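Side-chain contacts in yersinopine synthase (Yersinia pestis, PDB 6C4M), which catalyses the NADPH-dependent reductive condensation of pyruvate with an amino acid-derived intermediate, the last step in making the metallophore yersinopine: residues K285-P288 and V292-A295; A119-I124 and Q149-A154. One frame throughout, in Å; residues are numbered along the deposited sequence.

Contact 1: residues K285-P288 and V292-A295; sequences KTQP and VCPA
Thr286 and Val292 pair as a single backbone bridge, their CA atoms 4.2 Å apart, and the bonding pattern is that of a parallel pair. Val292 spends both its amide and its carbonyl on the residues flanking Thr286: its N donates to Lys285 O at 3.0 Å, and its O accepts Gln287 N at 3.1 Å. In each bond the donor lies a little over 20° off the carbonyl plane. Thr286 itself gives the bridge a CA-H...O contact, with its CA 3.3 Å from Val292 O, so that one oxygen is approached by two successive residues.

The side chains add a few van der Waals contacts. Val292 has CG1 anti to its backbone N (chi1 177°), which leaves CG2 beside that N and over the carbonyl of Lys285; CB of Val292 is 3.5 Å from Lys285 O and CG2 about as close. Gln287 meets Cys293 through its aliphatic part, CG of Gln287 lying 3.7 Å from CB of Cys293, while SG sits slightly farther from the same carbon. A bend at chi2 (-77°) then turns the Gln287 amide out of this line. Its NE2 is hydrogen-bonded to Thr268 OG1 and more weakly to Pro291 O, which helps fix the buried amide. The Lys285 side chain, whose CB points away from 292-295, makes a cation-pi contact with Tyr282, and a cis peptide bond leads into Pro288.

The bridge joins the later part of the loop between helices 267-274 and 294-313 to the residues that lead into helix 294-313, for which Cys293 is the N-cap residue. The second subunit packs here too: its Ser335 lies against both Gln287 and Cys293, and its Val366 against Thr286, so this bridged loop in front of helix 294-313 is also part of the dimer interface.

Contact 2: residues A119-I124 and Q149-A154; sequences AVLQQI and QNLLNA
Leu121 packing on Leu151 is a small, mainly apolar contact between a short helix with its following turn and a second helix, within the nucleotide-binding half of the enzyme. It joins helix 117-121 and the turn after it to the C-terminal part of helix 144-154, the helices of two successive beta-alpha-beta crossovers of the Rossmann-type sheet. The backbones keep their distance, the nearest CA pair being Leu121 and Leu151 at 7.7 Å, and side chains do all the bridging.

Leu151 carries most of it, splitting its two methyls between two partners. CD1 reaches CB of Leu121 at 3.7 Å and stands 4.0 Å from CD1 of Leu121, so it meets that leucine along its side as the two chains cross obliquely. CD2 turns to Gln122 and lies 3.7 Å from OE1, a van der Waals contact in which the glutamine runs at about a right angle to the leucine. A bend in the Gln122 chain (chi2 -61°) steers the amide toward Leu151, where the side chain at its root does not point. The outer side of the contact is therefore lined by a solvent-exposed polar group, while Leu121 is buried beneath.

Beyond Leu121 the chain turns sharply: a type I beta turn runs to Ile124, with Ile124 N bonded to Leu121 O at 3.2 Å. Gln123 closes back on the same segment, its NE2 donating to Ala119 O at 3.0 Å from above the carbonyl plane.

Inward, Leu121 and Val120 rest on Leu110 of strand 107-110, and Val120 and Ile124 reach Leu28 of strand 25-28. Helix 144-154 has helix 459-471 as a further neighbour, where Asn150 packs on Ile465. The leucine pair thus joins two helices packed beside the parallel part of the mixed sheet.

The two contacts lie on opposite sides of the chain's centre, their own centres 41 Å apart and their nearest atoms about 32 Å apart, so neither touches the other. Contact 2 comes first along the chain and belongs to the Rossmann-type half that holds the cofactor; the Leu121 side chain is about 13 Å from the bound NADP, near it without touching it. Contact 1 lies in the helical part, where the side chain of Val292 is about 11 Å from that of His260, the inferred proton donor/acceptor. Only contact 1 meets the second subunit.

Contact 1: residues K285-P288 and V292-A295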
loop_
_atom_site.group_PDB
_atom_site.type_symbol
_atom_site.label_atom_id
_atom_site.label_comp_id
_atom_site.label_asym_id
_atom_site.label_seq_id
_atom_site.Cartn_x
_atom_site.Cartn_y
_atom_site.Cartn_z
ATOM N N LYS A 285 8.376 -4.324 -1.130
ATOM C CA LYS A 285 7.008 -4.703 -0.782
ATOM C C LYS A 285 6.730 -4.480 0.703
ATOM O O LYS A 285 7.645 -4.439 1.528
ATOM C CB LYS A 285 6.744 -6.163 -1.128
ATOM C CG LYS A 285 6.819 -6.462 -2.612
ATOM C CD LYS A 285 6.238 -7.833 -2.875
ATOM C CE LYS A 285 6.250 -8.160 -4.341
ATOM N NZ LYS A 285 6.120 -9.627 -4.548
ATOM N N THR A 286 5.439 -4.359 1.033
ATOM C CA THR A 286 4.989 -4.212 2.413
ATOM C C THR A 286 5.012 -5.554 3.146
ATOM O O THR A 286 4.952 -6.633 2.549
ATOM C CB THR A 286 3.564 -3.650 2.510
ATOM O OG1 THR A 286 2.635 -4.657 2.107
ATOM C CG2 THR A 286 3.344 -2.435 1.664
ATOM N N GLN A 287 5.064 -5.468 4.466
ATOM C CA GLN A 287 5.035 -6.669 5.295
ATOM C C GLN A 287 3.792 -7.491 4.971
ATOM O O GLN A 287 2.716 -6.924 4.734
ATOM C CB GLN A 287 5.044 -6.304 6.782
ATOM C CG GLN A 287 6.330 -5.645 7.270
ATOM C CD GLN A 287 7.471 -6.633 7.471
ATOM O OE1 GLN A 287 7.254 -7.845 7.532
ATOM N NE2 GLN A 287 8.699 -6.110 7.595
ATOM N N PRO A 288 3.891 -8.826 4.957
ATOM C CA PRO A 288 5.049 -9.656 5.299
ATOM C C PRO A 288 5.873 -10.117 4.092
ATOM O O PRO A 288 6.729 -10.987 4.251
ATOM C CB PRO A 288 4.401 -10.858 5.991
ATOM C CG PRO A 288 3.125 -11.030 5.236
ATOM C CD PRO A 288 2.671 -9.641 4.803
ATOM N N VAL A 292 8.545 -2.955 4.000
ATOM C CA VAL A 292 7.877 -1.668 4.165
ATOM C C VAL A 292 6.775 -1.759 5.208
ATOM O O VAL A 292 5.843 -2.560 5.106
ATOM C CB VAL A 292 7.345 -1.153 2.820
ATOM C CG1 VAL A 292 6.607 0.143 3.032
ATOM C CG2 VAL A 292 8.533 -0.929 1.881
ATOM N N CYS A 293 6.852 -0.880 6.179
ATOM C CA CYS A 293 5.935 -0.833 7.293
ATOM C C CYS A 293 6.259 0.449 8.045
ATOM O O CYS A 293 7.320 1.032 7.820
ATOM C CB CYS A 293 6.118 -2.060 8.195
ATOM S SG CYS A 293 7.717 -2.146 9.035
ATOM N N PRO A 294 5.423 0.885 8.981
ATOM C CA PRO A 294 5.716 2.153 9.668
ATOM C C PRO A 294 7.092 2.230 10.340
ATOM O O PRO A 294 7.720 3.290 10.259
ATOM C CB PRO A 294 4.558 2.249 10.670
ATOM C CG PRO A 294 3.418 1.572 9.951
ATOM C CD PRO A 294 4.066 0.391 9.299
ATOM N N ALA A 295 7.601 1.175 10.995
ATOM C CA ALA A 295 8.886 1.328 11.675
ATOM C C ALA A 295 10.011 1.528 10.671
ATOM O O ALA A 295 10.947 2.297 10.919
ATOM C CB ALA A 295 9.198 0.115 12.544
#

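Contact 2: residues A119-I124 and Q149-A154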
loop_
_atom_site.group_PDB
_atom_site.type_symbol
_atom_site.label_atom_id
_atom_site.label_comp_id
_atom_site.label_asym_id
_atom_site.label_seq_id
_atom_site.Cartn_x
_atom_site.Cartn_y
_atom_site.Cartn_z
ATOM N N ALA A 119 40.211 1.195 -2.232
ATOM C CA ALA A 119 41.031 0.019 -2.507
ATOM C C ALA A 119 41.606 0.093 -3.918
ATOM O O ALA A 119 42.760 -0.281 -4.149
ATOM C CB ALA A 119 40.187 -1.255 -2.301
ATOM N N VAL A 120 40.830 0.634 -4.860
ATOM C CA VAL A 120 41.288 0.783 -6.239
ATOM C C VAL A 120 42.343 1.872 -6.333
ATOM O O VAL A 120 43.456 1.646 -6.820
ATOM C CB VAL A 120 40.095 1.072 -7.174
ATOM C CG1 VAL A 120 40.586 1.504 -8.587
ATOM C CG2 VAL A 120 39.192 -0.144 -7.289
ATOM N N LEU A 121 42.030 3.063 -5.831
ATOM C CA LEU A 121 42.942 4.185 -5.999
ATOM C C LEU A 121 44.302 3.921 -5.354
ATOM O O LEU A 121 45.327 4.380 -5.882
ATOM C CB LEU A 121 42.304 5.462 -5.449
ATOM C CG LEU A 121 41.126 5.949 -6.311
ATOM C CD1 LEU A 121 40.382 7.040 -5.567
ATOM C CD2 LEU A 121 41.524 6.444 -7.679
ATOM N N GLN A 122 44.344 3.165 -4.251
ATOM C CA GLN A 122 45.613 2.839 -3.586
ATOM C C GLN A 122 46.503 1.940 -4.425
ATOM O O GLN A 122 47.720 1.878 -4.184
ATOM C CB GLN A 122 45.357 2.147 -2.244
ATOM C CG GLN A 122 44.917 3.073 -1.084
ATOM C CD GLN A 122 45.953 4.149 -0.710
ATOM O OE1 GLN A 122 46.210 5.071 -1.473
ATOM N NE2 GLN A 122 46.534 4.031 0.468
ATOM N N GLN A 123 45.930 1.225 -5.381
ATOM C CA GLN A 123 46.705 0.346 -6.237
ATOM C C GLN A 123 47.165 1.012 -7.536
ATOM O O GLN A 123 47.878 0.378 -8.308
ATOM C CB GLN A 123 45.898 -0.906 -6.569
ATOM C CG GLN A 123 45.694 -1.880 -5.388
ATOM C CD GLN A 123 44.737 -3.012 -5.738
ATOM O OE1 GLN A 123 45.085 -3.940 -6.468
ATOM N NE2 GLN A 123 43.505 -2.917 -5.245
ATOM N N ILE A 124 46.774 2.253 -7.811
ATOM C CA ILE A 124 47.121 2.885 -9.083
ATOM C C ILE A 124 48.510 3.511 -8.975
ATOM O O ILE A 124 48.774 4.300 -8.051
ATOM C CB ILE A 124 46.085 3.935 -9.520
ATOM C CG1 ILE A 124 44.801 3.214 -9.979
ATOM C CG2 ILE A 124 46.649 4.819 -10.666
ATOM C CD1 ILE A 124 43.636 4.046 -9.974
ATOM N N GLN A 149 40.255 13.349 -3.485
ATOM C CA GLN A 149 41.145 14.512 -3.498
ATOM C C GLN A 149 42.360 14.266 -2.627
ATOM O O GLN A 149 43.503 14.606 -2.986
ATOM C CB GLN A 149 40.449 15.759 -2.966
ATOM C CG GLN A 149 39.519 16.476 -3.881
ATOM C CD GLN A 149 39.016 17.725 -3.198
ATOM O OE1 GLN A 149 37.873 17.777 -2.794
ATOM N NE2 GLN A 149 39.894 18.704 -2.998
ATOM N N ASN A 150 42.101 13.763 -1.422
ATOM C CA ASN A 150 43.171 13.570 -0.456
ATOM C C ASN A 150 44.232 12.628 -1.004
ATOM O O ASN A 150 45.434 12.902 -0.913
ATOM C CB ASN A 150 42.588 13.027 0.851
ATOM C CG ASN A 150 43.613 12.926 1.933
ATOM O OD1 ASN A 150 44.358 11.954 2.000
ATOM N ND2 ASN A 150 43.685 13.945 2.772
ATOM N N LEU A 151 43.807 11.499 -1.579
ATOM C CA LEU A 151 44.776 10.553 -2.130
ATOM C C LEU A 151 45.561 11.169 -3.275
ATOM O O LEU A 151 46.781 10.993 -3.384
ATOM C CB LEU A 151 44.066 9.290 -2.615
ATOM C CG LEU A 151 43.324 8.431 -1.569
ATOM C CD1 LEU A 151 42.700 7.215 -2.257
ATOM C CD2 LEU A 151 44.242 7.975 -0.463
ATOM N N LEU A 152 44.871 11.839 -4.187
ATOM C CA LEU A 152 45.571 12.453 -5.311
ATOM C C LEU A 152 46.566 13.500 -4.832
ATOM O O LEU A 152 47.694 13.587 -5.347
ATOM C CB LEU A 152 44.550 13.078 -6.270
ATOM C CG LEU A 152 43.697 12.062 -7.036
ATOM C CD1 LEU A 152 42.519 12.766 -7.796
ATOM C CD2 LEU A 152 44.575 11.297 -8.025
ATOM N N ASN A 153 46.161 14.319 -3.861
ATOM C CA ASN A 153 47.057 15.343 -3.348
ATOM C C ASN A 153 48.315 14.709 -2.782
ATOM O O ASN A 153 49.414 15.242 -2.964
ATOM C CB ASN A 153 46.361 16.207 -2.294
ATOM C CG ASN A 153 47.310 17.209 -1.631
ATOM O OD1 ASN A 153 47.834 16.957 -0.539
ATOM N ND2 ASN A 153 47.557 18.344 -2.304
ATOM N N ALA A 154 48.178 13.556 -2.114
ATOM C CA ALA A 154 49.357 12.863 -1.599
ATOM C C ALA A 154 50.260 12.348 -2.720
ATOM O O ALA A 154 51.474 12.254 -2.538
ATOM C CB ALA A 154 48.920 11.711 -0.673
#